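Local structure of NF-kappa-B inhibitor beta (Mus musculus, 1OY3) at residues Phe27-Ser32 against Glu62-Ala67; Ala16-His21 against Leu49-Ile54; Val73-Gly78 against Leu82-Arg87. The protein inhibits NF-kappa-B by forming a complex with it and trapping it in the cytoplasm. All blocks are in the same frame, centred on the assembly; numbering follows the deposited sequence.

Interaction 1. Residues Phe27-Ser32 against Glu62-Ala67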
ATOM      1  N   PHE C  27     -20.633 -25.048  11.086  1.00 31.75           N
ATOM      2  CA  PHE C  27     -21.460 -25.837  10.182  1.00 33.32           C
ATOM      3  C   PHE C  27     -20.871 -25.779   8.773  1.00 30.57           C
ATOM      4  O   PHE C  27     -20.515 -26.806   8.196  1.00 28.45           O
ATOM      5  CB  PHE C  27     -22.888 -25.289  10.172  1.00 39.67           C
ATOM      6  CG  PHE C  27     -23.797 -25.974   9.196  1.00 41.95           C
ATOM      7  CD1 PHE C  27     -24.168 -27.301   9.382  1.00 45.09           C
ATOM      8  CD2 PHE C  27     -24.291 -25.288   8.092  1.00 45.08           C
ATOM      9  CE1 PHE C  27     -25.021 -27.935   8.480  1.00 47.99           C
ATOM     10  CE2 PHE C  27     -25.143 -25.913   7.185  1.00 44.99           C
ATOM     11  CZ  PHE C  27     -25.509 -27.237   7.379  1.00 47.42           C
ATOM     12  N   LEU C  28     -20.764 -24.568   8.228  1.00 32.51           N
ATOM     13  CA  LEU C  28     -20.223 -24.379   6.885  1.00 33.73           C
ATOM     14  C   LEU C  28     -18.902 -25.117   6.719  1.00 36.14           C
ATOM     15  O   LEU C  28     -18.750 -25.953   5.822  1.00 37.98           O
ATOM     16  CB  LEU C  28     -20.021 -22.891   6.593  1.00 33.08           C
ATOM     17  CG  LEU C  28     -21.233 -22.026   6.215  1.00 30.80           C
ATOM     18  CD1 LEU C  28     -22.315 -22.160   7.242  1.00 34.63           C
ATOM     19  CD2 LEU C  28     -20.807 -20.576   6.107  1.00 26.15           C
ATOM     20  N   LEU C  29     -17.949 -24.812   7.591  1.00 38.50           N
ATOM     21  CA  LEU C  29     -16.640 -25.447   7.533  1.00 37.23           C
ATOM     22  C   LEU C  29     -16.753 -26.963   7.586  1.00 38.84           C
ATOM     23  O   LEU C  29     -15.866 -27.676   7.116  1.00 39.31           O
ATOM     24  CB  LEU C  29     -15.758 -24.933   8.675  1.00 36.36           C
ATOM     25  CG  LEU C  29     -14.690 -23.914   8.263  1.00 33.78           C
ATOM     26  CD1 LEU C  29     -15.261 -22.929   7.263  1.00 32.58           C
ATOM     27  CD2 LEU C  29     -14.162 -23.199   9.495  1.00 32.71           C
ATOM     28  N   GLY C  30     -17.854 -27.449   8.150  1.00 42.23           N
ATOM     29  CA  GLY C  30     -18.062 -28.881   8.246  1.00 45.91           C
ATOM     30  C   GLY C  30     -17.938 -29.562   6.898  1.00 48.81           C
ATOM     31  O   GLY C  30     -17.555 -30.727   6.813  1.00 48.02           O
ATOM     32  N   PHE C  31     -18.257 -28.829   5.839  1.00 52.03           N
ATOM     33  CA  PHE C  31     -18.180 -29.366   4.488  1.00 54.14           C
ATOM     34  C   PHE C  31     -17.034 -28.702   3.735  1.00 53.17           C
ATOM     35  O   PHE C  31     -16.174 -29.372   3.166  1.00 54.19           O
ATOM     36  CB  PHE C  31     -19.495 -29.105   3.750  1.00 59.05           C
ATOM     37  CG  PHE C  31     -20.709 -29.593   4.487  1.00 63.73           C
ATOM     38  CD1 PHE C  31     -20.958 -30.957   4.619  1.00 65.86           C
ATOM     39  CD2 PHE C  31     -21.590 -28.688   5.074  1.00 64.08           C
ATOM     40  CE1 PHE C  31     -22.068 -31.415   5.331  1.00 68.20           C
ATOM     41  CE2 PHE C  31     -22.702 -29.132   5.787  1.00 65.87           C
ATOM     42  CZ  PHE C  31     -22.943 -30.499   5.917  1.00 68.07           C
ATOM     43  N   SER C  32     -17.039 -27.374   3.757  1.00 50.96           N
ATOM     44  CA  SER C  32     -16.043 -26.550   3.082  1.00 47.52           C
ATOM     45  C   SER C  32     -14.596 -27.037   3.157  1.00 46.97           C
ATOM     46  O   SER C  32     -13.862 -26.951   2.172  1.00 48.00           O
ATOM     47  CB  SER C  32     -16.112 -25.123   3.629  1.00 44.32           C
ATOM     48  OG  SER C  32     -17.408 -24.585   3.474  1.00 45.31           O
ATOM     49  N   GLU C  62      -7.964 -19.282  12.942  1.00 17.58           N
ATOM     50  CA  GLU C  62      -7.448 -20.640  13.086  1.00 15.13           C
ATOM     51  C   GLU C  62      -8.358 -21.666  12.424  1.00 18.22           C
ATOM     52  O   GLU C  62      -7.884 -22.588  11.761  1.00 19.27           O
ATOM     53  CB  GLU C  62      -7.257 -20.995  14.571  1.00 21.30           C
ATOM     54  CG  GLU C  62      -6.806 -22.440  14.827  1.00 20.71           C
ATOM     55  CD  GLU C  62      -6.458 -22.708  16.289  1.00 16.35           C
ATOM     56  OE1 GLU C  62      -7.208 -22.240  17.171  1.00 18.01           O
ATOM     57  OE2 GLU C  62      -5.443 -23.387  16.555  1.00 12.70           O
ATOM     58  N   LYS C  63      -9.666 -21.510  12.609  1.00 10.62           N
ATOM     59  CA  LYS C  63     -10.622 -22.444  12.019  1.00 14.23           C
ATOM     60  C   LYS C  63     -10.455 -22.449  10.516  1.00 13.79           C
ATOM     61  O   LYS C  63     -10.300 -23.505   9.896  1.00 17.08           O
ATOM     62  CB  LYS C  63     -12.047 -22.040  12.376  1.00 11.36           C
ATOM     63  CG  LYS C  63     -12.357 -22.124  13.850  1.00 14.16           C
ATOM     64  CD  LYS C  63     -13.826 -21.807  14.081  1.00 18.87           C
ATOM     65  CE  LYS C  63     -14.195 -21.923  15.541  1.00 18.50           C
ATOM     66  NZ  LYS C  63     -15.604 -21.499  15.719  1.00 27.59           N
ATOM     67  N   LEU C  64     -10.461 -21.256   9.932  1.00 14.60           N
ATOM     68  CA  LEU C  64     -10.299 -21.108   8.494  1.00 15.84           C
ATOM     69  C   LEU C  64      -8.948 -21.667   8.065  1.00 19.77           C
ATOM     70  O   LEU C  64      -8.857 -22.398   7.073  1.00 20.14           O
ATOM     71  CB  LEU C  64     -10.437 -19.624   8.101  1.00 13.51           C
ATOM     72  CG  LEU C  64     -11.839 -19.084   8.405  1.00 16.57           C
ATOM     73  CD1 LEU C  64     -11.895 -17.562   8.293  1.00 16.76           C
ATOM     74  CD2 LEU C  64     -12.829 -19.741   7.439  1.00 20.75           C
ATOM     75  N   TYR C  65      -7.905 -21.347   8.826  1.00 16.60           N
ATOM     76  CA  TYR C  65      -6.553 -21.817   8.509  1.00 15.95           C
ATOM     77  C   TYR C  65      -6.487 -23.347   8.655  1.00 18.79           C
ATOM     78  O   TYR C  65      -5.945 -24.050   7.799  1.00 20.44           O
ATOM     79  CB  TYR C  65      -5.539 -21.145   9.453  1.00 16.33           C
ATOM     80  CG  TYR C  65      -4.067 -21.327   9.097  1.00 12.38           C
ATOM     81  CD1 TYR C  65      -3.092 -21.289  10.096  1.00 12.27           C
ATOM     82  CD2 TYR C  65      -3.644 -21.487   7.775  1.00 14.40           C
ATOM     83  CE1 TYR C  65      -1.749 -21.405   9.798  1.00 13.34           C
ATOM     84  CE2 TYR C  65      -2.275 -21.596   7.459  1.00  5.50           C
ATOM     85  CZ  TYR C  65      -1.343 -21.553   8.484  1.00 11.60           C
ATOM     86  OH  TYR C  65       0.010 -21.631   8.209  1.00 15.22           O
ATOM     87  N   ALA C  66      -7.058 -23.852   9.742  1.00 20.53           N
ATOM     88  CA  ALA C  66      -7.073 -25.281  10.016  1.00 18.08           C
ATOM     89  C   ALA C  66      -7.824 -26.006   8.910  1.00 20.00           C
ATOM     90  O   ALA C  66      -7.438 -27.105   8.510  1.00 15.97           O
ATOM     91  CB  ALA C  66      -7.741 -25.552  11.370  1.00 13.77           C
ATOM     92  N   ALA C  67      -8.897 -25.375   8.427  1.00 19.04           N
ATOM     93  CA  ALA C  67      -9.734 -25.931   7.369  1.00 17.03           C
ATOM     94  C   ALA C  67      -9.060 -25.923   6.010  1.00 20.87           C
ATOM     95  O   ALA C  67      -9.581 -26.497   5.057  1.00 24.40           O
ATOM     96  CB  ALA C  67     -11.055 -25.164   7.292  1.00 14.55           C
TER
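Leu29 spreads its isobutyl end over the near face of helix 58-66, overlapping Lys63, Leu64 and Ala67 at once. Leu29 CG meets Ala67 CB at 4.0 Å, while the two methyls part. Leu29 CD2 lies 3.8 Å from Lys63 CB, and Leu29 CD1 comes within 4.0 Å of Leu64 CD2. The side chain of Leu29 crosses those of Lys63 and Leu64 at about a right angle. Its first torsion of -104° falls between two staggered positions, consistent with a fork turned to meet all three partners.

The receiving residues suit their jobs. Ala67 offers one methyl, and this short side chain lets the backbones come near each other: Leu29 CA and Ala67 CA are 6.9 Å apart. Lys63 contributes the aliphatic base of its chain, whose CG stands beside the backbone N, anti to the carbonyl carbon (chi1 -65°). Beyond CG the chain is extended and carries NZ away from the leucine to salt bridges with Asp26 and Glu22 of helix 22-32, so one lysine serves both apolar and charged contacts. Leu64 CB points away from helix 22-32, and its side chain packs on Ala48 and Ala52 of helix 48-55; its end comes back to offer Leu29 a methyl.

Close by, Ser32 OG donates to Leu28 O at 3.0 Å from well above the carbonyl plane, and the same oxygen also accepts from Phe31 N and Ser32 N. The hydroxyl is thereby satisfied within its own last turn. A backbone hydrogen bond between Ala67 and Gly34 adds a second tie. Side-by-side packing of helices 22-32 and 58-66, which lie in ANK 1 and ANK 2, is the stacking of successive outer helices that builds an ankyrin repeat array.

Interaction 2. Residues Ala16-His21 against Leu49-Ile54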
ATOM      1  N   ALA C  16     -20.779 -15.536   7.396  1.00 24.89           N
ATOM      2  CA  ALA C  16     -20.662 -16.181   8.699  1.00 26.85           C
ATOM      3  C   ALA C  16     -19.667 -15.386   9.545  1.00 24.62           C
ATOM      4  O   ALA C  16     -19.881 -15.200  10.740  1.00 23.65           O
ATOM      5  CB  ALA C  16     -20.194 -17.634   8.546  1.00 27.62           C
ATOM      6  N   VAL C  17     -18.587 -14.910   8.923  1.00 22.55           N
ATOM      7  CA  VAL C  17     -17.589 -14.134   9.654  1.00 23.24           C
ATOM      8  C   VAL C  17     -18.057 -12.689   9.825  1.00 23.31           C
ATOM      9  O   VAL C  17     -17.845 -12.092  10.874  1.00 25.82           O
ATOM     10  CB  VAL C  17     -16.203 -14.164   8.946  1.00 24.13           C
ATOM     11  CG1 VAL C  17     -15.928 -15.563   8.412  1.00 21.43           C
ATOM     12  CG2 VAL C  17     -16.145 -13.152   7.838  1.00 29.55           C
ATOM     13  N   ILE C  18     -18.699 -12.128   8.801  1.00 23.70           N
ATOM     14  CA  ILE C  18     -19.210 -10.763   8.893  1.00 24.18           C
ATOM     15  C   ILE C  18     -20.165 -10.694  10.083  1.00 26.04           C
ATOM     16  O   ILE C  18     -20.133  -9.744  10.856  1.00 26.65           O
ATOM     17  CB  ILE C  18     -19.996 -10.359   7.637  1.00 21.09           C
ATOM     18  CG1 ILE C  18     -19.054 -10.230   6.447  1.00 21.45           C
ATOM     19  CG2 ILE C  18     -20.729  -9.045   7.882  1.00 24.18           C
ATOM     20  CD1 ILE C  18     -19.759 -10.322   5.107  1.00 28.17           C
ATOM     21  N   HIS C  19     -21.018 -11.709  10.214  1.00 28.54           N
ATOM     22  CA  HIS C  19     -21.977 -11.757  11.312  1.00 29.38           C
ATOM     23  C   HIS C  19     -21.427 -12.412  12.581  1.00 32.86           C
ATOM     24  O   HIS C  19     -22.149 -12.594  13.562  1.00 32.38           O
ATOM     25  CB  HIS C  19     -23.261 -12.466  10.868  1.00 25.54           C
ATOM     26  CG  HIS C  19     -24.119 -11.636   9.966  1.00 30.07           C
ATOM     27  ND1 HIS C  19     -24.007 -11.668   8.592  1.00 27.87           N
ATOM     28  CD2 HIS C  19     -25.060 -10.703  10.245  1.00 27.13           C
ATOM     29  CE1 HIS C  19     -24.841 -10.788   8.066  1.00 32.89           C
ATOM     30  NE2 HIS C  19     -25.490 -10.188   9.048  1.00 31.06           N
ATOM     31  N   GLN C  20     -20.145 -12.761  12.560  1.00 35.32           N
ATOM     32  CA  GLN C  20     -19.514 -13.364  13.724  1.00 32.52           C
ATOM     33  C   GLN C  20     -20.378 -14.474  14.317  1.00 30.00           C
ATOM     34  O   GLN C  20     -20.654 -14.488  15.520  1.00 26.35           O
ATOM     35  CB  GLN C  20     -19.262 -12.280  14.775  1.00 36.99           C
ATOM     36  CG  GLN C  20     -18.298 -11.200  14.307  1.00 41.33           C
ATOM     37  CD  GLN C  20     -18.247 -10.005  15.237  1.00 42.61           C
ATOM     38  OE1 GLN C  20     -17.898 -10.127  16.411  1.00 47.42           O
ATOM     39  NE2 GLN C  20     -18.592  -8.838  14.710  1.00 43.01           N
ATOM     40  N   HIS C  21     -20.807 -15.402  13.470  1.00 24.87           N
ATOM     41  CA  HIS C  21     -21.643 -16.507  13.933  1.00 28.07           C
ATOM     42  C   HIS C  21     -20.827 -17.805  13.965  1.00 28.17           C
ATOM     43  O   HIS C  21     -20.859 -18.601  13.026  1.00 24.03           O
ATOM     44  CB  HIS C  21     -22.857 -16.666  13.008  1.00 26.76           C
ATOM     45  CG  HIS C  21     -23.966 -17.479  13.602  1.00 30.63           C
ATOM     46  ND1 HIS C  21     -25.165 -16.925  13.995  1.00 34.19           N
ATOM     47  CD2 HIS C  21     -24.052 -18.801  13.885  1.00 27.66           C
ATOM     48  CE1 HIS C  21     -25.943 -17.870  14.493  1.00 35.40           C
ATOM     49  NE2 HIS C  21     -25.291 -19.018  14.438  1.00 38.02           N
ATOM     50  N   LEU C  49     -10.988 -15.652   5.101  1.00 14.94           N
ATOM     51  CA  LEU C  49      -9.791 -15.478   5.931  1.00 13.70           C
ATOM     52  C   LEU C  49      -9.512 -13.987   6.072  1.00  8.86           C
ATOM     53  O   LEU C  49      -9.302 -13.495   7.165  1.00 18.13           O
ATOM     54  CB  LEU C  49      -8.570 -16.151   5.280  1.00  3.85           C
ATOM     55  CG  LEU C  49      -7.558 -16.906   6.149  1.00 13.24           C
ATOM     56  CD1 LEU C  49      -6.149 -16.754   5.562  1.00  7.34           C
ATOM     57  CD2 LEU C  49      -7.602 -16.393   7.562  1.00  9.36           C
ATOM     58  N   HIS C  50      -9.503 -13.282   4.943  1.00 15.43           N
ATOM     59  CA  HIS C  50      -9.254 -11.841   4.921  1.00 14.26           C
ATOM     60  C   HIS C  50     -10.196 -11.134   5.884  1.00 11.57           C
ATOM     61  O   HIS C  50      -9.794 -10.262   6.656  1.00  9.32           O
ATOM     62  CB  HIS C  50      -9.494 -11.263   3.524  1.00  9.58           C
ATOM     63  CG  HIS C  50      -8.433 -11.590   2.521  1.00 20.99           C
ATOM     64  ND1 HIS C  50      -8.720 -12.167   1.300  1.00 12.73           N
ATOM     65  CD2 HIS C  50      -7.101 -11.348   2.518  1.00 19.62           C
ATOM     66  CE1 HIS C  50      -7.612 -12.261   0.587  1.00 20.90           C
ATOM     67  NE2 HIS C  50      -6.615 -11.771   1.303  1.00 23.46           N
ATOM     68  N   LEU C  51     -11.468 -11.499   5.816  1.00 16.12           N
ATOM     69  CA  LEU C  51     -12.459 -10.886   6.685  1.00 15.01           C
ATOM     70  C   LEU C  51     -12.143 -11.143   8.152  1.00 13.91           C
ATOM     71  O   LEU C  51     -12.215 -10.237   8.970  1.00 15.83           O
ATOM     72  CB  LEU C  51     -13.855 -11.425   6.341  1.00 16.04           C
ATOM     73  CG  LEU C  51     -14.321 -10.992   4.950  1.00 18.05           C
ATOM     74  CD1 LEU C  51     -15.643 -11.675   4.588  1.00 21.55           C
ATOM     75  CD2 LEU C  51     -14.452  -9.479   4.923  1.00 16.05           C
ATOM     76  N   ALA C  52     -11.791 -12.384   8.472  1.00 10.37           N
ATOM     77  CA  ALA C  52     -11.480 -12.774   9.838  1.00 15.84           C
ATOM     78  C   ALA C  52     -10.264 -11.990  10.340  1.00 17.22           C
ATOM     79  O   ALA C  52     -10.226 -11.555  11.498  1.00 17.32           O
ATOM     80  CB  ALA C  52     -11.203 -14.284   9.896  1.00 17.54           C
ATOM     81  N   ALA C  53      -9.284 -11.806   9.459  1.00 13.06           N
ATOM     82  CA  ALA C  53      -8.069 -11.070   9.807  1.00 14.72           C
ATOM     83  C   ALA C  53      -8.365  -9.604  10.125  1.00 12.52           C
ATOM     84  O   ALA C  53      -7.848  -9.050  11.097  1.00 16.45           O
ATOM     85  CB  ALA C  53      -7.058 -11.159   8.672  1.00  9.26           C
ATOM     86  N   ILE C  54      -9.198  -8.987   9.304  1.00 17.18           N
ATOM     87  CA  ILE C  54      -9.564  -7.597   9.492  1.00 15.06           C
ATOM     88  C   ILE C  54     -10.276  -7.430  10.818  1.00 18.68           C
ATOM     89  O   ILE C  54     -10.047  -6.455  11.533  1.00 15.98           O
ATOM     90  CB  ILE C  54     -10.482  -7.101   8.341  1.00 22.15           C
ATOM     91  CG1 ILE C  54      -9.667  -6.971   7.050  1.00 17.67           C
ATOM     92  CG2 ILE C  54     -11.115  -5.762   8.699  1.00 13.00           C
ATOM     93  CD1 ILE C  54     -10.512  -6.847   5.807  1.00 13.74           C
TER
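Val17 and Leu51 form the first shell, where helix 12-18 of ANK 1 meets helix 48-55 of ANK 2 in the row of inner helices of an ankyrin repeat stack. Val17 CG2 lies 3.6 Å from Leu51 CD1, so one valine methyl fits against a branch of the leucine; the 3.2 Å between Val17 CG2 and Leu51 CB is unusually short and of doubtful meaning. The valine's first torsion, -40°, is rotated off the staggered value and leaves CG2 between the backbone N and the carbonyl carbon, facing the neighbouring helix. The two side chains cross at about a right angle. The next residue, Ile18, brings its CG1 to 4.1 Å from Leu51 CD1, which thus has an aliphatic neighbour in each of two consecutive residues. Beta-branched valine and isoleucine on one helix meet leucine on the other, and small Ala52 lets the backbones close in: Val17 CA and Ala52 CA are 6.3 Å apart. Behind it, Ala52 also packs on Thr60, Val61 and Leu64 of helix 58-66.

Further out, two histidines tie the helices to their surroundings. His50 ND1 is hydrogen-bonded to Thr47 N, the threonine-to-histidine link of the ankyrin TPLH motif, here Thr-Ala-Leu-His, at the start of helix 48-55; its NE2 makes weak bonds to His79 O and Val73 O. His19 ND1 is bonded to Leu15 O, and its ring stacks on an aromatic ring of another protein chain. Helix 12-18 closes with a Schellman motif at Gln20, whose positive phi ends the helix; His21 follows at the N-cap position before helix 22-32. Of the bonds back into the last turn, one runs from His21 N to Ala16 O, at 2.9 Å.

Interaction 3. Residues Val73-Gly78 against Leu82-Arg87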
ATOM      1  N   VAL C  73      -3.635 -15.839  -0.841  1.00 21.94           N
ATOM      2  CA  VAL C  73      -4.636 -15.167  -1.657  1.00 22.09           C
ATOM      3  C   VAL C  73      -4.593 -13.687  -1.313  1.00 20.60           C
ATOM      4  O   VAL C  73      -4.418 -13.323  -0.156  1.00 23.83           O
ATOM      5  CB  VAL C  73      -6.060 -15.731  -1.389  1.00 24.28           C
ATOM      6  CG1 VAL C  73      -7.081 -15.020  -2.272  1.00 22.40           C
ATOM      7  CG2 VAL C  73      -6.079 -17.241  -1.662  1.00 19.22           C
ATOM      8  N   ALA C  74      -4.729 -12.835  -2.320  1.00 20.54           N
ATOM      9  CA  ALA C  74      -4.690 -11.395  -2.103  1.00 21.15           C
ATOM     10  C   ALA C  74      -5.991 -10.719  -2.506  1.00 17.98           C
ATOM     11  O   ALA C  74      -6.605 -11.083  -3.503  1.00 22.88           O
ATOM     12  CB  ALA C  74      -3.544 -10.789  -2.895  1.00 21.51           C
ATOM     13  N   GLU C  75      -6.413  -9.734  -1.726  1.00 15.87           N
ATOM     14  CA  GLU C  75      -7.618  -8.999  -2.061  1.00 18.82           C
ATOM     15  C   GLU C  75      -7.272  -7.887  -3.047  1.00 18.56           C
ATOM     16  O   GLU C  75      -6.179  -7.890  -3.620  1.00 23.14           O
ATOM     17  CB  GLU C  75      -8.277  -8.449  -0.791  1.00 17.95           C
ATOM     18  CG  GLU C  75      -7.340  -7.829   0.214  1.00 23.51           C
ATOM     19  CD  GLU C  75      -6.946  -6.417  -0.153  1.00 18.99           C
ATOM     20  OE1 GLU C  75      -5.955  -6.231  -0.885  1.00 19.25           O
ATOM     21  OE2 GLU C  75      -7.649  -5.496   0.289  1.00 17.46           O
ATOM     22  N   ARG C  76      -8.188  -6.938  -3.226  1.00 22.13           N
ATOM     23  CA  ARG C  76      -8.029  -5.835  -4.173  1.00 20.87           C
ATOM     24  C   ARG C  76      -6.717  -5.062  -4.140  1.00 22.13           C
ATOM     25  O   ARG C  76      -6.214  -4.674  -5.192  1.00 21.12           O
ATOM     26  CB  ARG C  76      -9.177  -4.841  -4.021  1.00 24.95           C
ATOM     27  CG  ARG C  76      -9.218  -4.138  -2.677  1.00 26.60           C
ATOM     28  CD  ARG C  76     -10.364  -3.130  -2.626  1.00 33.48           C
ATOM     29  NE  ARG C  76     -10.783  -2.829  -1.258  1.00 37.35           N
ATOM     30  CZ  ARG C  76     -11.052  -3.760  -0.343  1.00 37.89           C
ATOM     31  NH1 ARG C  76     -10.942  -5.047  -0.647  1.00 30.01           N
ATOM     32  NH2 ARG C  76     -11.436  -3.407   0.873  1.00 35.16           N
ATOM     33  N   GLY C  77      -6.184  -4.815  -2.942  1.00 19.55           N
ATOM     34  CA  GLY C  77      -4.931  -4.082  -2.821  1.00 16.03           C
ATOM     35  C   GLY C  77      -3.690  -4.963  -2.810  1.00 16.83           C
ATOM     36  O   GLY C  77      -2.575  -4.481  -2.572  1.00 16.59           O
ATOM     37  N   GLY C  78      -3.885  -6.254  -3.076  1.00 13.99           N
ATOM     38  CA  GLY C  78      -2.791  -7.204  -3.084  1.00 12.87           C
ATOM     39  C   GLY C  78      -2.431  -7.638  -1.670  1.00 19.19           C
ATOM     40  O   GLY C  78      -1.338  -8.168  -1.430  1.00 17.56           O
ATOM     41  N   LEU C  82      -2.248 -11.961   6.164  1.00 11.84           N
ATOM     42  CA  LEU C  82      -1.194 -11.468   7.053  1.00 11.96           C
ATOM     43  C   LEU C  82      -1.006  -9.968   6.879  1.00 11.59           C
ATOM     44  O   LEU C  82      -0.745  -9.269   7.844  1.00 10.94           O
ATOM     45  CB  LEU C  82       0.156 -12.176   6.797  1.00 11.69           C
ATOM     46  CG  LEU C  82       1.310 -11.703   7.707  1.00 16.66           C
ATOM     47  CD1 LEU C  82       0.901 -11.885   9.162  1.00 21.36           C
ATOM     48  CD2 LEU C  82       2.617 -12.477   7.415  1.00  9.69           C
ATOM     49  N   HIS C  83      -1.122  -9.472   5.649  1.00 13.67           N
ATOM     50  CA  HIS C  83      -0.963  -8.035   5.400  1.00 13.56           C
ATOM     51  C   HIS C  83      -2.013  -7.243   6.143  1.00 14.30           C
ATOM     52  O   HIS C  83      -1.724  -6.192   6.694  1.00 16.18           O
ATOM     53  CB  HIS C  83      -1.113  -7.690   3.914  1.00 12.27           C
ATOM     54  CG  HIS C  83       0.157  -7.780   3.130  1.00 14.37           C
ATOM     55  ND1 HIS C  83       0.428  -8.821   2.270  1.00 12.34           N
ATOM     56  CD2 HIS C  83       1.223  -6.948   3.065  1.00 15.04           C
ATOM     57  CE1 HIS C  83       1.607  -8.625   1.705  1.00 18.00           C
ATOM     58  NE2 HIS C  83       2.109  -7.496   2.172  1.00 14.73           N
ATOM     59  N   LEU C  84      -3.242  -7.747   6.115  1.00 19.86           N
ATOM     60  CA  LEU C  84      -4.366  -7.091   6.763  1.00 19.99           C
ATOM     61  C   LEU C  84      -4.189  -7.073   8.274  1.00 17.10           C
ATOM     62  O   LEU C  84      -4.508  -6.082   8.927  1.00 19.97           O
ATOM     63  CB  LEU C  84      -5.677  -7.795   6.373  1.00 15.08           C
ATOM     64  CG  LEU C  84      -5.988  -7.753   4.870  1.00 19.80           C
ATOM     65  CD1 LEU C  84      -7.197  -8.633   4.548  1.00 21.99           C
ATOM     66  CD2 LEU C  84      -6.248  -6.311   4.453  1.00 17.35           C
ATOM     67  N   ALA C  85      -3.677  -8.168   8.825  1.00 14.99           N
ATOM     68  CA  ALA C  85      -3.453  -8.251  10.256  1.00 13.16           C
ATOM     69  C   ALA C  85      -2.501  -7.143  10.665  1.00 17.01           C
ATOM     70  O   ALA C  85      -2.676  -6.529  11.718  1.00 15.19           O
ATOM     71  CB  ALA C  85      -2.854  -9.618  10.639  1.00 17.69           C
ATOM     72  N   CYS C  86      -1.506  -6.881   9.824  1.00 16.76           N
ATOM     73  CA  CYS C  86      -0.505  -5.857  10.128  1.00 20.08           C
ATOM     74  C   CYS C  86      -1.001  -4.431   9.997  1.00 17.67           C
ATOM     75  O   CYS C  86      -0.277  -3.495  10.297  1.00 22.66           O
ATOM     76  CB  CYS C  86       0.718  -6.032   9.234  1.00 16.16           C
ATOM     77  SG  CYS C  86       1.528  -7.610   9.448  1.00 15.01           S
ATOM     78  N   ARG C  87      -2.236  -4.268   9.552  1.00 20.65           N
ATOM     79  CA  ARG C  87      -2.801  -2.936   9.365  1.00 21.87           C
ATOM     80  C   ARG C  87      -3.709  -2.600  10.534  1.00 18.43           C
ATOM     81  O   ARG C  87      -3.904  -1.436  10.870  1.00 20.18           O
ATOM     82  CB  ARG C  87      -3.616  -2.885   8.068  1.00 26.46           C
ATOM     83  CG  ARG C  87      -2.906  -3.442   6.852  1.00 35.06           C
ATOM     84  CD  ARG C  87      -3.844  -3.462   5.651  1.00 40.75           C
ATOM     85  NE  ARG C  87      -4.171  -2.122   5.172  1.00 37.94           N
ATOM     86  CZ  ARG C  87      -5.271  -1.820   4.491  1.00 41.70           C
ATOM     87  NH1 ARG C  87      -6.161  -2.761   4.212  1.00 43.38           N
ATOM     88  NH2 ARG C  87      -5.471  -0.578   4.073  1.00 43.07           N
TER
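A first torsion of 44° and a second of 80° fold the side chain of Glu75 back over its own turn, with CG lying between the backbone N and the carbonyl carbon; Leu84 meets it with an outstretched branch (chi2 172°). The result is a light apolar touch, Glu75 CG to Leu84 CD1 at 4.4 Å, made by the aliphatic part of the glutamate while its carboxylate attends to the loop.

The carboxylate makes several contacts within its own loop. Glu75 OE1 accepts from His79 N, and a short, poorly angled contact from Gly77 N to the same oxygen is at best a weak bond. Glu75 OE2 forms a salt bridge with Arg76 NH1 at 3.5 Å, but the oxygen stands well out of the guanidinium plane, so the attraction is one of charge rather than of an aimed N-H. The backbone makes a type I turn from Glu75 to Gly78, closed by Gly78 N donating to Glu75 O at 2.9 Å. A carboxylate that can accept from a backbone N-H suits this loop, and glycine suits the positive phi at Gly78.

The second point of approach is Gly78 O, which lies 4.2 Å from His83 ND1, oblique to the ring. This ring is positioned by other partners: ND1 is hydrogen-bonded to Thr80 OG1, and NE2 to His159 O in the following repeat. Thr80 and His83 occupy the first and last positions of the TPLH motif, here Thr-Ala-Leu-His.

The contact joins the loop leading into ANK 3 to helix 81-85, which that loop precedes. This chain has no strands. Leu84 packs against Ile54 of helix 48-55 on the side of the preceding repeat, while His83 leans on Pro161 and Val164 of helix 161-167 in ANK 4.

Overall arrangement
All three contacts lie in the first three ankyrin repeats. Interactions 1 and 2 both join ANK 1 to ANK 2, one through the outer helices and the other through the inner row; they touch through Leu64 CD1 and Ala52 CB, so the two rows share one apolar core. Interaction 1 is only partly buried and has a charged margin at its lysine, whereas interaction 2 is wholly buried and aliphatic. Interaction 3 is also buried but joins a loop to the helix that follows it, with more polar chemistry. His50 links it to interaction 2, its CD2 lying 3.4 Å from Leu84 CD1. Interactions 1 and 3 do not touch.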